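Local structure of hypothetical protein (2P4G) at residues T17-Q20 and I21-A25; L65-Q68 and L69-W72; T171-P175 and L176-F180. The protein is probably an NADP-dependent reductase of the RibD C-terminal (dihydrofolate reductase-like) family, consistent with a role in riboflavin biosynthesis. All coordinates share one frame; numbering follows the deposited sequence. Where two conformers were deposited one is given.

Interaction 1: residues T17-Q20 and I21-A25; sequences TTEQ and IVYGA
I21 N donates to T17 O at 3.1 Å with an N-H...O angle of 167°, the straightest of four successive i to i+4 bonds. V22 N to T18 O, Y23 N to E19 O and G24 N to Q20 O repeat the spacing; the last, 2.7 Å from G24 N to Q20 O, is the shortest. The backbone N-H of Q20 is taken by the cap: T17 sits at the N-cap of helix 18-23, and its OG1 accepts from Q20 N at 2.9 Å, N-H...O angle 150°, while the bond from Q20 N to T17 O is weak. This is a short N-capped helix of under two turns, and G24 is first to leave helical geometry. E19 O has a second neighbour: Y23 CD2 comes within 3.3 Å of E19 O, which lies at the ring edge, near its plane. The Y23 ring reaches back because CG stands beside its own backbone N (chi1 -67°), and E19 CG packs against Y23 CD2 at 3.7 Å. T18 OG1 is taken by Q68 NE2 of helix 60-72. At the C-terminal end the carbonyls of I21 and G24 both accept from R257 NH1, and V22 O from R37 NH1.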
loop_
_atom_site.group_PDB
_atom_site.type_symbol
_atom_site.label_atom_id
_atom_site.label_comp_id
_atom_site.label_asym_id
_atom_site.label_seq_id
_atom_site.Cartn_x
_atom_site.Cartn_y
_atom_site.Cartn_z
ATOM N N THR A 17 -13.797 -14.971 10.602
ATOM C CA THR A 17 -14.867 -14.917 9.646
ATOM C C THR A 17 -15.042 -13.474 9.190
ATOM O O THR A 17 -14.572 -12.547 9.833
ATOM C CB THR A 17 -16.175 -15.423 10.271
ATOM O OG1 THR A 17 -16.760 -14.377 11.050
ATOM C CG2 THR A 17 -15.930 -16.648 11.170
ATOM N N THR A 18 -15.739 -13.293 8.079
ATOM C CA THR A 18 -16.085 -11.975 7.612
ATOM C C THR A 18 -17.009 -11.288 8.606
ATOM O O THR A 18 -16.972 -10.075 8.760
ATOM C CB THR A 18 -16.739 -12.017 6.219
ATOM O OG1 THR A 18 -17.904 -12.843 6.241
ATOM C CG2 THR A 18 -15.774 -12.562 5.212
ATOM N N GLU A 19 -17.839 -12.065 9.275
ATOM C CA GLU A 19 -18.722 -11.524 10.294
ATOM C C GLU A 19 -17.914 -10.958 11.471
ATOM O O GLU A 19 -18.291 -9.956 12.074
ATOM C CB GLU A 19 -19.704 -12.602 10.774
ATOM C CG GLU A 19 -20.872 -12.049 11.542
ATOM C CD GLU A 19 -21.850 -13.124 11.972
ATOM O OE1 GLU A 19 -21.476 -14.006 12.785
ATOM O OE2 GLU A 19 -23.009 -13.072 11.503
ATOM N N GLN A 20 -16.792 -11.591 11.786
ATOM C CA GLN A 20 -15.919 -11.066 12.823
ATOM C C GLN A 20 -15.326 -9.745 12.394
ATOM O O GLN A 20 -15.404 -8.760 13.112
ATOM C CB GLN A 20 -14.818 -12.067 13.158
ATOM C CG GLN A 20 -15.356 -13.337 13.826
ATOM C CD GLN A 20 -14.269 -14.358 14.072
ATOM O OE1 GLN A 20 -13.079 -14.010 14.141
ATOM N NE2 GLN A 20 -14.661 -15.623 14.217
ATOM N N ILE A 21 -14.752 -9.732 11.204
ATOM C CA ILE A 21 -14.100 -8.556 10.669
ATOM C C ILE A 21 -15.015 -7.355 10.739
ATOM O O ILE A 21 -14.582 -6.288 11.134
ATOM C CB ILE A 21 -13.676 -8.789 9.211
ATOM C CG1 ILE A 21 -12.602 -9.875 9.153
ATOM C CG2 ILE A 21 -13.136 -7.522 8.606
ATOM C CD1 ILE A 21 -12.362 -10.462 7.784
ATOM N N VAL A 22 -16.279 -7.543 10.354
ATOM C CA VAL A 22 -17.258 -6.464 10.310
ATOM C C VAL A 22 -17.845 -6.129 11.688
ATOM O O VAL A 22 -18.032 -4.962 12.010
ATOM C CB VAL A 22 -18.411 -6.763 9.302
ATOM C CG1 VAL A 22 -19.517 -5.722 9.417
ATOM C CG2 VAL A 22 -17.892 -6.807 7.868
ATOM N N TYR A 23 -18.124 -7.137 12.509
ATOM C CA TYR A 23 -18.916 -6.912 13.703
ATOM C C TYR A 23 -18.167 -7.058 15.031
ATOM O O TYR A 23 -18.650 -6.578 16.072
ATOM C CB TYR A 23 -20.121 -7.868 13.701
ATOM C CG TYR A 23 -21.114 -7.585 12.603
ATOM C CD1 TYR A 23 -22.038 -6.555 12.730
ATOM C CD2 TYR A 23 -21.144 -8.359 11.435
ATOM C CE1 TYR A 23 -22.966 -6.297 11.724
ATOM C CE2 TYR A 23 -22.065 -8.108 10.429
ATOM C CZ TYR A 23 -22.975 -7.074 10.577
ATOM O OH TYR A 23 -23.900 -6.813 9.586
ATOM N N GLY A 24 -17.011 -7.718 15.010
ATOM C CA GLY A 24 -16.378 -8.168 16.246
ATOM C C GLY A 24 -15.323 -7.226 16.801
ATOM O O GLY A 24 -14.802 -6.390 16.073
ATOM N N ALA A 25 -15.011 -7.406 18.087
ATOM C CA ALA A 25 -14.096 -6.540 18.847
ATOM C C ALA A 25 -14.460 -5.061 18.737
ATOM O O ALA A 25 -13.588 -4.210 18.505
ATOM C CB ALA A 25 -12.623 -6.779 18.433
#

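Interaction 2: residues L65-Q68 and L69-W72; sequences LLIQ and LRGW. With EDO (1,2-ethanediol), chain G.
R70 lays the start of its side chain along the preceding turn, with CB 3.4 Å from I67 O and CG 3.4 Å from L66 O. Its CG stands beside the backbone N (chi1 -76°), and the chain is extended from CG to NE, which carries the guanidinium well beyond the helix. I67 CD1 flanks this run, 4.3 Å from R70 CD. At the far end NH1 and NH2 straddle O2 of a 1,2-ethanediol, probably from the crystallisation liquor; O2 lies at the edge of the guanidinium, in its plane, 2.9 Å from R70 NH1 and 3.2 Å from R70 NH2. Within the protein, NE makes a salt bridge to E194 OE2, which bears on how the group is turned; the diol, also bonded to G89 O, adds a second grip in the crystal. Q68 behaves differently: its chain is bent at chi2 (78°), and Q68 NE2 hydrogen-bonds T18 OG1. In L69 and W72 alike CG is anti to the backbone N, and the two pack together: L69 CD1 lies 3.4 Å above the plane of the W72 ring, offset toward its rim. Regular i to i+4 bonds carry the backbone from L69 N to L65 O, R70 N to L66 O and G71 N to I67 O, whereas W72 N to Q68 O, with an angle of 133° at the hydrogen, is weak. This is the last part of helix 60-72. L66, L69 and W72 face the sheet, meeting strands 35-43 and 190-195, with R37 forming a cation-pi contact to the W72 ring; L65, Q68 and W72 also touch helix 18-23, while I67 and R70 border the loop residues Y88, V91, L93 and P94.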
loop_
_atom_site.group_PDB
_atom_site.type_symbol
_atom_site.label_atom_id
_atom_site.label_comp_id
_atom_site.label_asym_id
_atom_site.label_seq_id
_atom_site.Cartn_x
_atom_site.Cartn_y
_atom_site.Cartn_z
ATOM N N LEU A 65 -16.724 -10.322 2.058
ATOM C CA LEU A 65 -16.577 -9.245 3.033
ATOM C C LEU A 65 -17.308 -7.979 2.575
ATOM O O LEU A 65 -17.933 -7.291 3.373
ATOM C CB LEU A 65 -15.086 -8.945 3.266
ATOM C CG LEU A 65 -14.756 -7.906 4.328
ATOM C CD1 LEU A 65 -15.252 -8.408 5.649
ATOM C CD2 LEU A 65 -13.235 -7.617 4.345
ATOM N N LEU A 66 -17.232 -7.659 1.296
ATOM C CA LEU A 66 -18.025 -6.540 0.813
ATOM C C LEU A 66 -19.495 -6.770 1.134
ATOM O O LEU A 66 -20.161 -5.873 1.630
ATOM C CB LEU A 66 -17.868 -6.330 -0.693
ATOM C CG LEU A 66 -17.272 -5.020 -1.182
ATOM C CD1 LEU A 66 -17.416 -4.968 -2.718
ATOM C CD2 LEU A 66 -17.936 -3.801 -0.523
ATOM N N ILE A 67 -19.995 -7.973 0.843
ATOM C CA ILE A 67 -21.403 -8.299 1.093
ATOM C C ILE A 67 -21.724 -8.211 2.583
ATOM O O ILE A 67 -22.772 -7.691 2.965
ATOM C CB ILE A 67 -21.776 -9.694 0.551
ATOM C CG1 ILE A 67 -21.701 -9.708 -0.976
ATOM C CG2 ILE A 67 -23.183 -10.098 0.979
ATOM C CD1 ILE A 67 -22.397 -8.600 -1.598
ATOM N N GLN A 68 -20.818 -8.713 3.410
ATOM C CA GLN A 68 -20.983 -8.657 4.878
ATOM C C GLN A 68 -21.132 -7.201 5.335
ATOM O O GLN A 68 -22.008 -6.885 6.133
ATOM C CB GLN A 68 -19.791 -9.326 5.588
ATOM C CG GLN A 68 -20.012 -9.621 7.040
ATOM C CD GLN A 68 -20.858 -10.860 7.246
ATOM O OE1 GLN A 68 -22.071 -10.778 7.439
ATOM N NE2 GLN A 68 -20.224 -12.016 7.174
ATOM N N LEU A 69 -20.294 -6.320 4.797
ATOM C CA LEU A 69 -20.312 -4.894 5.176
ATOM C C LEU A 69 -21.560 -4.200 4.651
ATOM O O LEU A 69 -22.156 -3.371 5.334
ATOM C CB LEU A 69 -19.035 -4.166 4.708
ATOM C CG LEU A 69 -18.846 -2.733 5.265
ATOM C CD1 LEU A 69 -18.778 -2.664 6.798
ATOM C CD2 LEU A 69 -17.637 -2.052 4.659
ATOM N N ARG A 70 -21.986 -4.596 3.464
ATOM C CA ARG A 70 -23.291 -4.195 2.952
ATOM C C ARG A 70 -24.453 -4.620 3.841
ATOM O O ARG A 70 -25.428 -3.886 3.962
ATOM C CB ARG A 70 -23.505 -4.719 1.523
ATOM C CG ARG A 70 -22.725 -3.924 0.488
ATOM C CD ARG A 70 -23.018 -4.383 -0.935
ATOM N NE ARG A 70 -22.521 -3.377 -1.870
ATOM C CZ ARG A 70 -22.989 -3.185 -3.099
ATOM N NH1 ARG A 70 -23.955 -3.948 -3.588
ATOM N NH2 ARG A 70 -22.485 -2.212 -3.837
ATOM N N GLY A 71 -24.343 -5.789 4.464
ATOM C CA GLY A 71 -25.332 -6.251 5.410
ATOM C C GLY A 71 -25.360 -5.448 6.691
ATOM O O GLY A 71 -26.375 -5.422 7.381
ATOM N N TRP A 72 -24.227 -4.838 7.013
ATOM C CA TRP A 72 -24.063 -3.936 8.163
ATOM C C TRP A 72 -24.619 -2.547 7.868
ATOM O O TRP A 72 -25.099 -1.882 8.771
ATOM C CB TRP A 72 -22.557 -3.838 8.503
ATOM C CG TRP A 72 -22.131 -2.677 9.338
ATOM C CD1 TRP A 72 -21.977 -2.663 10.694
ATOM C CD2 TRP A 72 -21.754 -1.371 8.876
ATOM N NE1 TRP A 72 -21.542 -1.423 11.109
ATOM C CE2 TRP A 72 -21.397 -0.613 10.010
ATOM C CE3 TRP A 72 -21.679 -0.766 7.606
ATOM C CZ2 TRP A 72 -20.982 0.720 9.919
ATOM C CZ3 TRP A 72 -21.284 0.551 7.515
ATOM C CH2 TRP A 72 -20.941 1.284 8.666
HETATM C C1 EDO G . -25.040 -5.256 -7.092
HETATM O O1 EDO G . -24.699 -6.538 -7.629
HETATM C C2 EDO G . -23.887 -4.225 -6.938
HETATM O O2 EDO G . -24.310 -2.941 -6.317
#

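Interaction 3: residues T171-P175 and L176-F180; sequences TSTNP and LKIAF
An asparagine N-cap followed by proline starts helix 175-184, the segment that follows strand 166-169. N174 OD1 accepts from L176 N at 3.1 Å, a weak bond because the angle at the hydrogen is only 134°. The side chain gets there with CG anti to the backbone N (chi1 -172°), which swings the amide forward beside L176, and the two side chains run alongside each other, N174 OD1 lying 3.7 Å from L176 CB. The backbone carbonyl of the same residue does more: I178 N donates to N174 O at 3.0 Å, in the carbonyl plane. N174 thus receives two amides, that of L176 through its side chain and that of I178 through its main chain, the latter the first regular i to i+4 bond of the helix. P175 has no N-H to offer, which suits the first position of a helix, where an amide has no carbonyl one turn back within the helix; its own O accepts from A179 N at 2.8 Å. In the order of the fold this is the crossover from strand 166-169 to strand 190-195 within the mixed sheet. I178 turns back toward the cap, its CG1 3.2 Å from N174 O and 4.1 Å from T173 OG1, crossing the T173 side chain at about a right angle. T173 OG1 is hydrogen-bonded to P170 O, within the loop that precedes the cap. K177 CB packs at 4.0 Å from N174 CB. Beyond the two segments, I178 lies on I167 and A169, while L176 meets L115 and, with P175, Q202 of helix 197-206.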
loop_
_atom_site.group_PDB
_atom_site.type_symbol
_atom_site.label_atom_id
_atom_site.label_comp_id
_atom_site.label_asym_id
_atom_site.label_seq_id
_atom_site.Cartn_x
_atom_site.Cartn_y
_atom_site.Cartn_z
ATOM N N THR A 171 -23.212 24.623 -6.295
ATOM C CA THR A 171 -21.891 24.697 -6.925
ATOM C C THR A 171 -20.781 24.779 -5.869
ATOM O O THR A 171 -19.725 24.141 -6.011
ATOM C CB THR A 171 -21.807 25.922 -7.873
ATOM O OG1 THR A 171 -22.917 25.904 -8.788
ATOM C CG2 THR A 171 -20.484 25.931 -8.654
ATOM N N SER A 172 -21.054 25.552 -4.812
ATOM C CA SER A 172 -20.135 25.763 -3.685
ATOM C C SER A 172 -19.863 24.521 -2.840
ATOM O O SER A 172 -18.725 24.263 -2.448
ATOM C CB SER A 172 -20.717 26.843 -2.775
ATOM O OG SER A 172 -22.132 26.723 -2.708
ATOM N N THR A 173 -20.917 23.754 -2.582
ATOM C CA THR A 173 -20.926 22.702 -1.560
ATOM C C THR A 173 -20.053 21.471 -1.855
ATOM O O THR A 173 -19.563 21.277 -2.969
ATOM C CB THR A 173 -22.364 22.205 -1.359
ATOM O OG1 THR A 173 -22.881 21.764 -2.621
ATOM C CG2 THR A 173 -23.253 23.308 -0.807
ATOM N N ASN A 174 -19.878 20.639 -0.832
ATOM C CA ASN A 174 -19.160 19.379 -0.950
ATOM C C ASN A 174 -20.170 18.233 -1.101
ATOM O O ASN A 174 -20.992 18.029 -0.219
ATOM C CB ASN A 174 -18.290 19.161 0.293
ATOM C CG ASN A 174 -17.365 17.962 0.172
ATOM O OD1 ASN A 174 -17.686 16.950 -0.460
ATOM N ND2 ASN A 174 -16.207 18.065 0.797
ATOM N N PRO A 175 -20.096 17.469 -2.202
ATOM C CA PRO A 175 -21.094 16.425 -2.480
ATOM C C PRO A 175 -21.139 15.281 -1.461
ATOM O O PRO A 175 -22.207 14.757 -1.206
ATOM C CB PRO A 175 -20.651 15.877 -3.840
ATOM C CG PRO A 175 -19.187 16.148 -3.887
ATOM C CD PRO A 175 -19.055 17.500 -3.244
ATOM N N LEU A 176 -19.995 14.882 -0.908
ATOM C CA LEU A 176 -19.959 13.893 0.180
ATOM C C LEU A 176 -20.667 14.384 1.440
ATOM O O LEU A 176 -21.419 13.634 2.044
ATOM C CB LEU A 176 -18.530 13.491 0.550
ATOM C CG LEU A 176 -18.035 12.176 -0.030
ATOM C CD1 LEU A 176 -16.600 11.915 0.411
ATOM C CD2 LEU A 176 -18.948 11.020 0.391
ATOM N N LYS A 177 -20.397 15.618 1.847
ATOM C CA LYS A 177 -21.085 16.239 2.982
ATOM C C LYS A 177 -22.585 16.209 2.729
ATOM O O LYS A 177 -23.383 15.893 3.619
ATOM C CB LYS A 177 -20.594 17.683 3.163
ATOM C CG LYS A 177 -21.549 18.652 3.872
ATOM C CD LYS A 177 -21.612 18.431 5.382
ATOM C CE LYS A 177 -22.079 19.682 6.104
ATOM N NZ LYS A 177 -22.053 19.496 7.576
ATOM N N ILE A 178 -22.956 16.550 1.498
ATOM C CA ILE A 178 -24.346 16.584 1.083
ATOM C C ILE A 178 -24.968 15.188 1.161
ATOM O O ILE A 178 -26.069 15.014 1.681
ATOM C CB ILE A 178 -24.473 17.131 -0.356
ATOM C CG1 ILE A 178 -24.142 18.630 -0.384
ATOM C CG2 ILE A 178 -25.897 16.866 -0.922
ATOM C CD1 ILE A 178 -25.250 19.502 0.096
ATOM N N ALA A 179 -24.262 14.197 0.635
ATOM C CA ALA A 179 -24.756 12.832 0.656
ATOM C C ALA A 179 -24.935 12.396 2.098
ATOM O O ALA A 179 -25.956 11.824 2.453
ATOM C CB ALA A 179 -23.789 11.901 -0.053
ATOM N N PHE A 180 -23.907 12.669 2.897
ATOM C CA PHE A 180 -23.830 12.289 4.305
ATOM C C PHE A 180 -25.063 12.843 5.025
ATOM O O PHE A 180 -25.772 12.096 5.689
ATOM C CB PHE A 180 -22.505 12.829 4.871
ATOM C CG PHE A 180 -22.075 12.247 6.211
ATOM C CD1 PHE A 180 -21.641 10.928 6.315
ATOM C CD2 PHE A 180 -22.012 13.068 7.358
ATOM C CE1 PHE A 180 -21.209 10.406 7.551
ATOM C CE2 PHE A 180 -21.578 12.561 8.595
ATOM C CZ PHE A 180 -21.173 11.225 8.691
#

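Interactions 1 and 2 are direct neighbours, their centres 10 Å apart on the same side of the chain's centre. T18 OG1 and Q68 NE2 form a probable hydrogen bond of 2.6 Å, and Y23 OH approaches W72 CA to 3.2 Å, so the short helix 18-23 packs on the last turns of helix 60-72. Interaction 3 lies on the opposite side of the chain's centre: its centre is 25 Å from that of interaction 2 and 31 Å from that of interaction 1, with nearest atoms about 9 and 16 Å apart. 1,2-Ethanediol, probably from the crystallisation liquor, is bound near Y23 (about 3 Å) and at R70; it may mark a pocket, but no active-site residue is identified here.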